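Local structure of hydrolase (5HOE) at residues L100-L105 and D224-L229; A157-P162 and G166-G171; E192-G197 and I216-A221. The protein is a carbohydrate acetylesterase of the SGNH (GDSL-like) hydrolase clan, probably cleaving acetyl ester bonds, and assembles as an octamer. All coordinates share one frame; numbering follows the deposited sequence.

After strands 17-23 and 60-66, the chain enters strand 100-104 in the middle of the parallel sheet, and interaction 1 joins that strand to the end of the C-terminal helix 212-229, closing a loop that takes in nearly the whole second half of the protein. Both other contacts fall within this loop, one after the other and without crossing. Interaction 2 is local: it folds the loop 157-162 against the end of the short helix 162-167, far out from the sheet. Interaction 3 follows, joining strand 192-195, an outermost strand of the chain's sheet, to the same C-terminal helix. Interactions 1 and 3 touch, and together fix that helix across one face of the sheet.

Interaction 1 (L100-L105 and D224-L229); sequences LVIIML and DKVAAL
This is a buried, wholly apolar contact between a strand and a helix, made where the central strand 100-104 of the parallel sheet meets the last turns of the C-terminal helix 212-229. The two run nearly antiparallel, their segment axes at 153° and 11.3 Å apart at closest approach, a spacing that branched aliphatic side chains bridge from both sides. Leu100 does most of the work because its two methyls part to meet different helix residues. Its CD2 sits against both methyls of Val226, with Leu100 CD2 and Val226 CG2 3.7 Å apart. The other methyl, Leu100 CD1, reaches Leu229 CD2 at 4.0 Å. In Val226, CG2 stands beside the backbone N (CG1 is anti to it, chi1 175°), and from there it also takes Ile102 CD1 at 3.9 Å, the two side chains crossing at about a right angle. Such helix-on-sheet packing belongs to the three-layer alpha/beta/alpha fold of SGNH hydrolases, in which helices cover both faces of a parallel sheet. Leu100 and Ile102, two apart on the strand, face this helix; Val101 and Ile103 face helix 118-133 on the other side. Beta-branched residues suit such a central strand, and Val226 and Leu229, three apart, share one side of the helix. Leu56 of helix 48-56 touches Val226 as well, whereas Ile102 packs on Trp48 and Met52 of that helix.

Interaction 2 (A157-P162 and G166-G171); sequences APMPDP and GMFGGG
The carbonyl oxygen of Pro162 accepts the backbone N-H of Gly166, with Pro162 O and Gly166 N 3.0 Å apart and the N-H pointing almost straight at the oxygen (165°). This is the i to i+4 bond of the short helix 162-167, and the donor lies tilted from the carbonyl plane. Proline suits the first turn, where a residue need not offer an N-H to the helix. Just before it, Asp161 takes the N-cap position, its OD2 accepting the backbone N-H of Phe164. At the other end Phe168 is the first residue to leave helical geometry, and its side chain meets Met159. In one of its two conformers Met159 is bent at its last torsion (chi3 -69°), which brings the methyl alongside the root of the phenyl group: Met159 CE lies 3.8 Å from Phe168 CB. The sulfur sits 5.0 Å from the centroid of the Phe168 ring and approaches it obliquely. A flexible, polarisable thioether suits this place, since it can follow both the CB and the ring. Phe188 and Ala184 of a second subunit pack on Asp161 and Pro162. The whole is an N-capped short helix, with a Met-aromatic contact between the loop leading into it and the first residue past it; Met159 lies near, without touching, a probable Ser-His-Asp triad, consistent with a loop bordering the active site of an SGNH hydrolase.

Interaction 3 (E192-G197 and I216-A221); sequences EFFAAG and IRLGHA
Strand 192-195 ends beside helix 212-229, the backbones coming nearest at Ala196 and Leu218, whose CA atoms are 7.0 Å apart. Phe194 spans much of the gap: with CG anti to the backbone N (chi1 177°), its ring extends from the strand toward the helix. Leu218 CD1 meets this ring at its edge, in the ring plane, 3.9 Å from Phe194 CE2. Ala221, one turn further along the helix, brings its CB to 3.9 Å from Phe194 CZ, approaching the ring obliquely. The same Leu218 CD1 also lies 3.9 Å from Ala196 CB, so one methyl touches both the phenyl edge and the small side chain just past the strand. The sizes are complementary: a large ring reaches small Ala221, and a branched leucine meets small Ala196, letting helix and strand end come close without any polar bond between them. Leu149 and Val151 of neighbouring strand 147-152 also touch Phe194, as does Ile222 of the helix. Lys225 NZ of helix 212-229 hydrogen-bonds to the carbonyl oxygen of Phe193. On the other side of the sheet, Phe193 and Ala195 pack on helix 171-189, placing this strand between two helix layers.

Interaction 1 (L100-L105 and D224-L229)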
ATOM      1  N   LEU A 100      24.489   6.632 -25.074  1.00 17.01           N
ATOM      2  CA  LEU A 100      25.141   6.923 -23.804  1.00 17.65           C
ATOM      3  C   LEU A 100      24.150   7.634 -22.884  1.00 16.59           C
ATOM      4  O   LEU A 100      23.406   8.518 -23.328  1.00 17.65           O
ATOM      5  CB  LEU A 100      26.352   7.833 -24.027  1.00 18.13           C
ATOM      6  CG  LEU A 100      27.100   8.264 -22.759  1.00 17.47           C
ATOM      7  CD1 LEU A 100      27.737   7.068 -22.029  1.00 18.53           C
ATOM      8  CD2 LEU A 100      28.169   9.302 -23.097  1.00 18.36           C
ATOM      9  N   VAL A 101      24.168   7.262 -21.605  1.00 14.09           N
ATOM     10  CA  VAL A 101      23.454   7.970 -20.554  1.00 13.30           C
ATOM     11  C   VAL A 101      24.502   8.499 -19.594  1.00 13.61           C
ATOM     12  O   VAL A 101      25.329   7.729 -19.098  1.00 15.81           O
ATOM     13  CB  VAL A 101      22.457   7.058 -19.826  1.00 14.17           C
ATOM     14  CG1 VAL A 101      21.732   7.815 -18.742  1.00 14.42           C
ATOM     15  CG2 VAL A 101      21.452   6.481 -20.810  1.00 14.49           C
ATOM     16  N   ILE A 102      24.502   9.820 -19.387  1.00 15.03           N
ATOM     17  CA  ILE A 102      25.368  10.485 -18.417  1.00 14.87           C
ATOM     18  C   ILE A 102      24.525  10.780 -17.184  1.00 14.76           C
ATOM     19  O   ILE A 102      23.466  11.409 -17.295  1.00 16.94           O
ATOM     20  CB  ILE A 102      25.954  11.791 -18.988  1.00 13.97           C
ATOM     21  CG1 ILE A 102      26.666  11.513 -20.317  1.00 15.64           C
ATOM     22  CG2 ILE A 102      26.925  12.424 -17.983  1.00 15.29           C
ATOM     23  CD1 ILE A 102      27.166  12.742 -21.041  1.00 16.96           C
ATOM     24  N   ILE A 103      24.981  10.327 -16.015  1.00 13.80           N
ATOM     25  CA  ILE A 103      24.244  10.472 -14.765  1.00 13.04           C
ATOM     26  C   ILE A 103      25.094  11.272 -13.798  1.00 13.89           C
ATOM     27  O   ILE A 103      26.153  10.800 -13.368  1.00 15.17           O
ATOM     28  CB  ILE A 103      23.899   9.117 -14.132  1.00 14.05           C
ATOM     29  CG1 ILE A 103      23.265   8.172 -15.162  1.00 16.12           C
ATOM     30  CG2 ILE A 103      22.953   9.348 -12.968  1.00 14.98           C
ATOM     31  CD1 ILE A 103      22.954   6.777 -14.623  1.00 18.45           C
ATOM     32  N   MET A 104      24.626  12.468 -13.428  1.00 14.23           N
ATOM     33  CA  MET A 104      25.292  13.275 -12.408  1.00 16.02           C
ATOM     34  C   MET A 104      24.262  13.549 -11.309  1.00 14.33           C
ATOM     35  O   MET A 104      23.442  14.464 -11.429  1.00 15.41           O
ATOM     36  CB  MET A 104      25.895  14.571 -12.959  1.00 17.93           C
ATOM     37  CG  MET A 104      26.737  15.292 -11.878  1.00 19.59           C
ATOM     38  SD  MET A 104      27.805  16.662 -12.410  1.00 23.27           S
ATOM     39  CE  MET A 104      26.532  17.608 -13.183  1.00 18.01           C
ATOM     40  N   LEU A 105      24.294  12.737 -10.252  1.00 13.47           N
ATOM     41  CA  LEU A 105      23.364  12.853  -9.132  1.00 13.14           C
ATOM     42  C   LEU A 105      24.101  12.448  -7.869  1.00 13.49           C
ATOM     43  O   LEU A 105      25.146  11.790  -7.924  1.00 14.59           O
ATOM     44  CB  LEU A 105      22.168  11.909  -9.325  1.00 14.44           C
ATOM     45  CG  LEU A 105      21.133  12.299 -10.363  1.00 13.67           C
ATOM     46  CD1 LEU A 105      20.114  11.182 -10.646  1.00 13.43           C
ATOM     47  CD2 LEU A 105      20.460  13.582  -9.937  1.00 12.67           C
ATOM     48  N   ASP A 224      35.019  15.665 -23.863  1.00 24.49           N
ATOM     49  CA  ASP A 224      36.242  14.919 -24.161  1.00 26.23           C
ATOM     50  C   ASP A 224      36.083  13.456 -23.786  1.00 24.96           C
ATOM     51  O   ASP A 224      36.485  12.553 -24.537  1.00 26.38           O
ATOM     52  CB  ASP A 224      37.426  15.511 -23.393  1.00 31.12           C
ATOM     53  CG  ASP A 224      37.776  16.902 -23.843  1.00 35.40           C
ATOM     54  OD1 ASP A 224      37.307  17.305 -24.924  1.00 35.52           O
ATOM     55  OD2 ASP A 224      38.522  17.590 -23.111  1.00 40.55           O
ATOM     56  N   LYS A 225      35.501  13.211 -22.614  1.00 23.15           N
ATOM     57  CA  LYS A 225      35.233  11.854 -22.166  1.00 23.08           C
ATOM     58  C   LYS A 225      34.310  11.126 -23.135  1.00 22.06           C
ATOM     59  O   LYS A 225      34.547   9.958 -23.471  1.00 23.82           O
ATOM     60  CB  LYS A 225      34.603  11.924 -20.779  1.00 26.18           C
ATOM     61  CG  LYS A 225      34.518  10.614 -20.089  1.00 28.39           C
ATOM     62  CD  LYS A 225      35.817  10.249 -19.428  1.00 29.02           C
ATOM     63  CE  LYS A 225      35.708   8.842 -18.912  1.00 28.32           C
ATOM     64  NZ  LYS A 225      36.964   8.407 -18.300  1.00 26.85           N
ATOM     65  N   VAL A 226      33.251  11.805 -23.598  1.00 21.17           N
ATOM     66  CA  VAL A 226      32.285  11.185 -24.505  1.00 20.68           C
ATOM     67  C   VAL A 226      32.936  10.863 -25.842  1.00 21.78           C
ATOM     68  O   VAL A 226      32.754   9.770 -26.388  1.00 22.21           O
ATOM     69  CB  VAL A 226      31.064  12.100 -24.693  1.00 19.09           C
ATOM     70  CG1 VAL A 226      30.103  11.531 -25.738  1.00 20.29           C
ATOM     71  CG2 VAL A 226      30.317  12.280 -23.364  1.00 19.45           C
ATOM     72  N   ALA A 227      33.681  11.818 -26.402  1.00 22.56           N
ATOM     73  CA  ALA A 227      34.330  11.588 -27.691  1.00 23.45           C
ATOM     74  C   ALA A 227      35.348  10.459 -27.625  1.00 24.64           C
ATOM     75  O   ALA A 227      35.538   9.746 -28.617  1.00 25.28           O
ATOM     76  CB  ALA A 227      35.016  12.867 -28.173  1.00 23.66           C
ATOM     77  N   ALA A 228      36.016  10.287 -26.477  1.00 24.59           N
ATOM     78  CA  ALA A 228      37.018   9.237 -26.346  1.00 26.07           C
ATOM     79  C   ALA A 228      36.366   7.868 -26.324  1.00 28.10           C
ATOM     80  O   ALA A 228      36.987   6.877 -26.716  1.00 29.90           O
ATOM     81  CB  ALA A 228      37.832   9.459 -25.070  1.00 26.06           C
ATOM     82  N   LEU A 229      35.112   7.803 -25.882  1.00 30.00           N
ATOM     83  CA  LEU A 229      34.376   6.550 -25.853  1.00 32.53           C
ATOM     84  C   LEU A 229      33.956   6.114 -27.251  1.00 33.21           C
ATOM     85  O   LEU A 229      33.904   4.914 -27.542  1.00 33.52           O
ATOM     86  CB  LEU A 229      33.147   6.750 -24.971  1.00 34.34           C
ATOM     87  CG  LEU A 229      32.294   5.538 -24.630  1.00 35.18           C
ATOM     88  CD1 LEU A 229      33.088   4.545 -23.782  1.00 36.76           C
ATOM     89  CD2 LEU A 229      31.077   6.036 -23.904  1.00 33.32           C
TER

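Interaction 2 (A157-P162 and G166-G171)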
ATOM      1  N   ALA A 157      30.254  23.333  -0.926  1.00 16.31           N
ATOM      2  CA  ALA A 157      31.048  24.409  -0.351  1.00 15.05           C
ATOM      3  C   ALA A 157      30.314  25.036   0.832  1.00 17.59           C
ATOM      4  O   ALA A 157      29.142  24.738   1.064  1.00 18.37           O
ATOM      5  CB  ALA A 157      31.333  25.461  -1.420  1.00 15.10           C
ATOM      6  N   PRO A 158      30.965  25.898   1.614  1.00 18.95           N
ATOM      7  CA  PRO A 158      30.249  26.600   2.686  1.00 17.35           C
ATOM      8  C   PRO A 158      29.085  27.393   2.111  1.00 19.51           C
ATOM      9  O   PRO A 158      29.160  27.918   0.994  1.00 20.79           O
ATOM     10  CB  PRO A 158      31.323  27.524   3.263  1.00 17.05           C
ATOM     11  CG  PRO A 158      32.603  26.752   3.027  1.00 18.81           C
ATOM     12  CD  PRO A 158      32.415  26.170   1.662  1.00 17.65           C
ATOM     13  N   MET A 159      28.004  27.484   2.890  0.54 19.69           N
ATOM     14  CA  MET A 159      26.749  28.064   2.413  0.54 19.74           C
ATOM     15  C   MET A 159      26.332  29.234   3.296  0.54 19.95           C
ATOM     16  O   MET A 159      26.054  29.033   4.493  0.54 22.47           O
ATOM     17  CB  MET A 159      25.643  27.015   2.412  0.54 18.19           C
ATOM     18  CG  MET A 159      25.908  25.839   1.474  0.54 15.85           C
ATOM     19  SD  MET A 159      24.876  24.457   1.942  0.54 17.18           S
ATOM     20  CE  MET A 159      25.620  24.004   3.501  0.54 13.34           C
ATOM     21  N   PRO A 160      26.221  30.447   2.758  1.00 19.38           N
ATOM     22  CA  PRO A 160      25.854  31.584   3.600  1.00 17.86           C
ATOM     23  C   PRO A 160      24.418  31.605   4.065  1.00 18.22           C
ATOM     24  O   PRO A 160      24.154  32.206   5.115  1.00 19.56           O
ATOM     25  CB  PRO A 160      26.183  32.791   2.711  1.00 19.07           C
ATOM     26  CG  PRO A 160      26.050  32.243   1.298  1.00 20.96           C
ATOM     27  CD  PRO A 160      26.584  30.863   1.388  1.00 18.87           C
ATOM     28  N   ASP A 161      23.493  30.965   3.369  1.00 18.02           N
ATOM     29  CA  ASP A 161      22.095  31.067   3.772  1.00 18.74           C
ATOM     30  C   ASP A 161      21.770  30.037   4.849  1.00 17.89           C
ATOM     31  O   ASP A 161      22.001  28.844   4.634  1.00 17.42           O
ATOM     32  CB  ASP A 161      21.199  30.819   2.559  1.00 21.68           C
ATOM     33  CG  ASP A 161      19.734  30.868   2.910  1.00 26.82           C
ATOM     34  OD1 ASP A 161      19.200  31.975   3.068  1.00 30.93           O
ATOM     35  OD2 ASP A 161      19.125  29.804   3.048  1.00 27.72           O
ATOM     36  N   PRO A 162      21.188  30.439   5.991  1.00 18.63           N
ATOM     37  CA  PRO A 162      20.941  29.451   7.054  1.00 19.24           C
ATOM     38  C   PRO A 162      19.983  28.345   6.668  1.00 17.67           C
ATOM     39  O   PRO A 162      20.103  27.231   7.208  1.00 19.97           O
ATOM     40  CB  PRO A 162      20.378  30.291   8.209  1.00 18.88           C
ATOM     41  CG  PRO A 162      19.963  31.547   7.605  1.00 22.08           C
ATOM     42  CD  PRO A 162      20.911  31.799   6.478  1.00 19.48           C
ATOM     43  N   GLY A 166      21.119  24.434   6.961  1.00 15.04           N
ATOM     44  CA  GLY A 166      20.368  23.374   7.619  1.00 15.51           C
ATOM     45  C   GLY A 166      20.006  22.249   6.668  1.00 14.98           C
ATOM     46  O   GLY A 166      20.072  21.070   7.023  1.00 14.92           O
ATOM     47  N   MET A 167      19.628  22.603   5.446  1.00 14.35           N
ATOM     48  CA  MET A 167      19.226  21.611   4.454  1.00 12.79           C
ATOM     49  C   MET A 167      20.338  20.609   4.191  1.00 14.15           C
ATOM     50  O   MET A 167      20.071  19.421   3.994  1.00 14.93           O
ATOM     51  CB  MET A 167      18.861  22.325   3.150  1.00 14.34           C
ATOM     52  CG  MET A 167      18.156  21.466   2.158  1.00 15.61           C
ATOM     53  SD  MET A 167      17.807  22.341   0.607  1.00 17.92           S
ATOM     54  CE  MET A 167      16.685  23.632   1.183  1.00 17.54           C
ATOM     55  N   PHE A 168      21.595  21.073   4.188  1.00 14.68           N
ATOM     56  CA  PHE A 168      22.750  20.236   3.878  1.00 14.53           C
ATOM     57  C   PHE A 168      23.616  19.906   5.096  1.00 16.73           C
ATOM     58  O   PHE A 168      24.766  19.467   4.939  1.00 16.86           O
ATOM     59  CB  PHE A 168      23.573  20.855   2.744  1.00 14.56           C
ATOM     60  CG  PHE A 168      22.912  20.708   1.401  1.00 12.95           C
ATOM     61  CD1 PHE A 168      23.051  19.535   0.676  1.00 14.88           C
ATOM     62  CD2 PHE A 168      22.154  21.732   0.857  1.00 13.39           C
ATOM     63  CE1 PHE A 168      22.427  19.385  -0.531  1.00 14.77           C
ATOM     64  CE2 PHE A 168      21.537  21.573  -0.371  1.00 15.17           C
ATOM     65  CZ  PHE A 168      21.692  20.412  -1.070  1.00 16.73           C
ATOM     66  N   GLY A 169      23.070  20.039   6.298  1.00 16.03           N
ATOM     67  CA  GLY A 169      23.788  19.639   7.501  1.00 18.45           C
ATOM     68  C   GLY A 169      24.342  18.233   7.427  1.00 19.17           C
ATOM     69  O   GLY A 169      23.610  17.291   7.129  1.00 17.54           O
ATOM     70  N   GLY A 170      25.637  18.076   7.678  1.00 19.36           N
ATOM     71  CA  GLY A 170      26.286  16.790   7.533  1.00 19.07           C
ATOM     72  C   GLY A 170      26.648  16.414   6.112  1.00 18.01           C
ATOM     73  O   GLY A 170      27.326  15.393   5.916  1.00 19.58           O
ATOM     74  N   GLY A 171      26.213  17.193   5.114  1.00 16.56           N
ATOM     75  CA  GLY A 171      26.360  16.770   3.735  1.00 14.83           C
ATOM     76  C   GLY A 171      27.719  16.980   3.131  1.00 17.13           C
ATOM     77  O   GLY A 171      28.096  16.236   2.225  1.00 17.21           O
TER

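Interaction 3 (E192-G197 and I216-A221)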
ATOM      1  N   GLU A 192      31.630   3.640 -17.406  1.00 16.99           N
ATOM      2  CA  GLU A 192      32.609   4.723 -17.446  1.00 17.59           C
ATOM      3  C   GLU A 192      32.416   5.659 -16.260  1.00 16.83           C
ATOM      4  O   GLU A 192      31.345   5.713 -15.665  1.00 16.34           O
ATOM      5  CB  GLU A 192      32.480   5.511 -18.749  1.00 18.34           C
ATOM      6  CG  GLU A 192      32.550   4.654 -20.025  1.00 22.44           C
ATOM      7  CD  GLU A 192      33.896   3.996 -20.239  1.00 26.96           C
ATOM      8  OE1 GLU A 192      34.937   4.605 -19.906  1.00 27.61           O
ATOM      9  OE2 GLU A 192      33.922   2.861 -20.759  1.00 30.55           O
ATOM     10  N   PHE A 193      33.479   6.400 -15.920  1.00 16.86           N
ATOM     11  CA  PHE A 193      33.481   7.272 -14.752  1.00 16.02           C
ATOM     12  C   PHE A 193      34.212   8.584 -15.019  1.00 16.73           C
ATOM     13  O   PHE A 193      35.263   8.602 -15.678  1.00 18.96           O
ATOM     14  CB  PHE A 193      34.154   6.615 -13.541  1.00 17.85           C
ATOM     15  CG  PHE A 193      34.298   7.544 -12.368  1.00 17.55           C
ATOM     16  CD1 PHE A 193      33.181   7.964 -11.659  1.00 18.46           C
ATOM     17  CD2 PHE A 193      35.543   8.010 -11.975  1.00 17.93           C
ATOM     18  CE1 PHE A 193      33.293   8.831 -10.593  1.00 18.51           C
ATOM     19  CE2 PHE A 193      35.661   8.881 -10.902  1.00 17.74           C
ATOM     20  CZ  PHE A 193      34.530   9.277 -10.195  1.00 17.88           C
ATOM     21  N   PHE A 194      33.668   9.677 -14.465  1.00 16.44           N
ATOM     22  CA  PHE A 194      34.296  11.000 -14.529  1.00 16.86           C
ATOM     23  C   PHE A 194      34.059  11.743 -13.225  1.00 16.72           C
ATOM     24  O   PHE A 194      32.915  11.875 -12.787  1.00 17.02           O
ATOM     25  CB  PHE A 194      33.760  11.834 -15.701  1.00 18.99           C
ATOM     26  CG  PHE A 194      34.327  13.221 -15.744  1.00 20.05           C
ATOM     27  CD1 PHE A 194      35.676  13.416 -15.999  1.00 23.16           C
ATOM     28  CD2 PHE A 194      33.537  14.335 -15.484  1.00 20.01           C
ATOM     29  CE1 PHE A 194      36.212  14.693 -16.021  1.00 25.65           C
ATOM     30  CE2 PHE A 194      34.078  15.597 -15.507  1.00 21.16           C
ATOM     31  CZ  PHE A 194      35.410  15.775 -15.770  1.00 23.93           C
ATOM     32  N   ALA A 195      35.138  12.205 -12.590  1.00 17.79           N
ATOM     33  CA  ALA A 195      35.033  12.988 -11.359  1.00 17.53           C
ATOM     34  C   ALA A 195      34.961  14.475 -11.708  1.00 17.79           C
ATOM     35  O   ALA A 195      35.955  15.083 -12.108  1.00 17.88           O
ATOM     36  CB  ALA A 195      36.215  12.712 -10.439  1.00 18.73           C
ATOM     37  N   ALA A 196      33.779  15.073 -11.564  1.00 18.82           N
ATOM     38  CA  ALA A 196      33.674  16.495 -11.877  1.00 19.38           C
ATOM     39  C   ALA A 196      34.647  17.320 -11.038  1.00 19.61           C
ATOM     40  O   ALA A 196      35.190  18.321 -11.523  1.00 19.42           O
ATOM     41  CB  ALA A 196      32.234  16.975 -11.688  1.00 19.31           C
ATOM     42  N   GLY A 197      34.893  16.914  -9.791  1.00 20.19           N
ATOM     43  CA  GLY A 197      35.779  17.651  -8.903  1.00 20.52           C
ATOM     44  C   GLY A 197      37.242  17.643  -9.307  1.00 22.66           C
ATOM     45  O   GLY A 197      38.022  18.404  -8.724  1.00 26.53           O
ATOM     46  N   ILE A 216      30.578  25.644 -18.389  1.00 19.35           N
ATOM     47  CA  ILE A 216      31.196  25.505 -19.701  1.00 20.66           C
ATOM     48  C   ILE A 216      32.454  24.653 -19.609  1.00 20.71           C
ATOM     49  O   ILE A 216      32.663  23.737 -20.418  1.00 20.96           O
ATOM     50  CB  ILE A 216      31.453  26.894 -20.317  1.00 21.57           C
ATOM     51  CG1 ILE A 216      30.106  27.551 -20.624  1.00 22.26           C
ATOM     52  CG2 ILE A 216      32.350  26.804 -21.555  1.00 21.94           C
ATOM     53  CD1 ILE A 216      30.200  29.015 -20.932  1.00 24.33           C
ATOM     54  N   ARG A 217      33.305  24.919 -18.610  0.97 19.42           N
ATOM     55  CA  ARG A 217      34.474  24.061 -18.414  0.97 20.64           C
ATOM     56  C   ARG A 217      34.056  22.614 -18.184  0.97 18.40           C
ATOM     57  O   ARG A 217      34.656  21.693 -18.754  0.97 19.46           O
ATOM     58  CB  ARG A 217      35.350  24.588 -17.270  0.97 24.26           C
ATOM     59  CG  ARG A 217      36.387  23.607 -16.739  0.97 32.15           C
ATOM     60  CD  ARG A 217      37.652  24.326 -16.274  0.97 38.09           C
ATOM     61  NE  ARG A 217      38.346  23.639 -15.179  0.97 42.60           N
ATOM     62  CZ  ARG A 217      39.496  22.971 -15.284  0.97 45.87           C
ATOM     63  NH1 ARG A 217      40.124  22.871 -16.449  0.97 48.18           N
ATOM     64  NH2 ARG A 217      40.031  22.401 -14.209  0.97 45.66           N
ATOM     65  N   LEU A 218      33.009  22.393 -17.373  1.00 20.02           N
ATOM     66  CA  LEU A 218      32.548  21.040 -17.090  1.00 18.73           C
ATOM     67  C   LEU A 218      32.059  20.344 -18.351  1.00 17.75           C
ATOM     68  O   LEU A 218      32.372  19.173 -18.587  1.00 18.94           O
ATOM     69  CB  LEU A 218      31.427  21.091 -16.050  1.00 17.49           C
ATOM     70  CG  LEU A 218      30.800  19.743 -15.663  1.00 17.59           C
ATOM     71  CD1 LEU A 218      31.819  18.803 -15.088  1.00 17.69           C
ATOM     72  CD2 LEU A 218      29.635  19.969 -14.701  1.00 18.78           C
ATOM     73  N   GLY A 219      31.256  21.038 -19.153  1.00 18.03           N
ATOM     74  CA  GLY A 219      30.736  20.435 -20.371  1.00 19.24           C
ATOM     75  C   GLY A 219      31.825  20.107 -21.372  1.00 19.75           C
ATOM     76  O   GLY A 219      31.775  19.078 -22.046  1.00 19.08           O
ATOM     77  N   HIS A 220      32.830  20.974 -21.487  1.00 21.35           N
ATOM     78  CA  HIS A 220      33.947  20.648 -22.368  1.00 22.84           C
ATOM     79  C   HIS A 220      34.666  19.389 -21.904  1.00 21.62           C
ATOM     80  O   HIS A 220      34.994  18.515 -22.723  1.00 23.14           O
ATOM     81  CB  HIS A 220      34.898  21.829 -22.459  1.00 24.42           C
ATOM     82  CG  HIS A 220      34.312  23.009 -23.166  1.00 26.40           C
ATOM     83  ND1 HIS A 220      34.943  24.230 -23.220  1.00 27.89           N
ATOM     84  CD2 HIS A 220      33.141  23.161 -23.829  1.00 26.82           C
ATOM     85  CE1 HIS A 220      34.197  25.080 -23.902  1.00 26.11           C
ATOM     86  NE2 HIS A 220      33.097  24.459 -24.280  1.00 26.29           N
ATOM     87  N   ALA A 221      34.882  19.248 -20.590  1.00 20.47           N
ATOM     88  CA  ALA A 221      35.606  18.081 -20.098  1.00 20.56           C
ATOM     89  C   ALA A 221      34.785  16.810 -20.261  1.00 19.75           C
ATOM     90  O   ALA A 221      35.342  15.738 -20.552  1.00 22.27           O
ATOM     91  CB  ALA A 221      36.026  18.289 -18.649  1.00 22.15           C
TER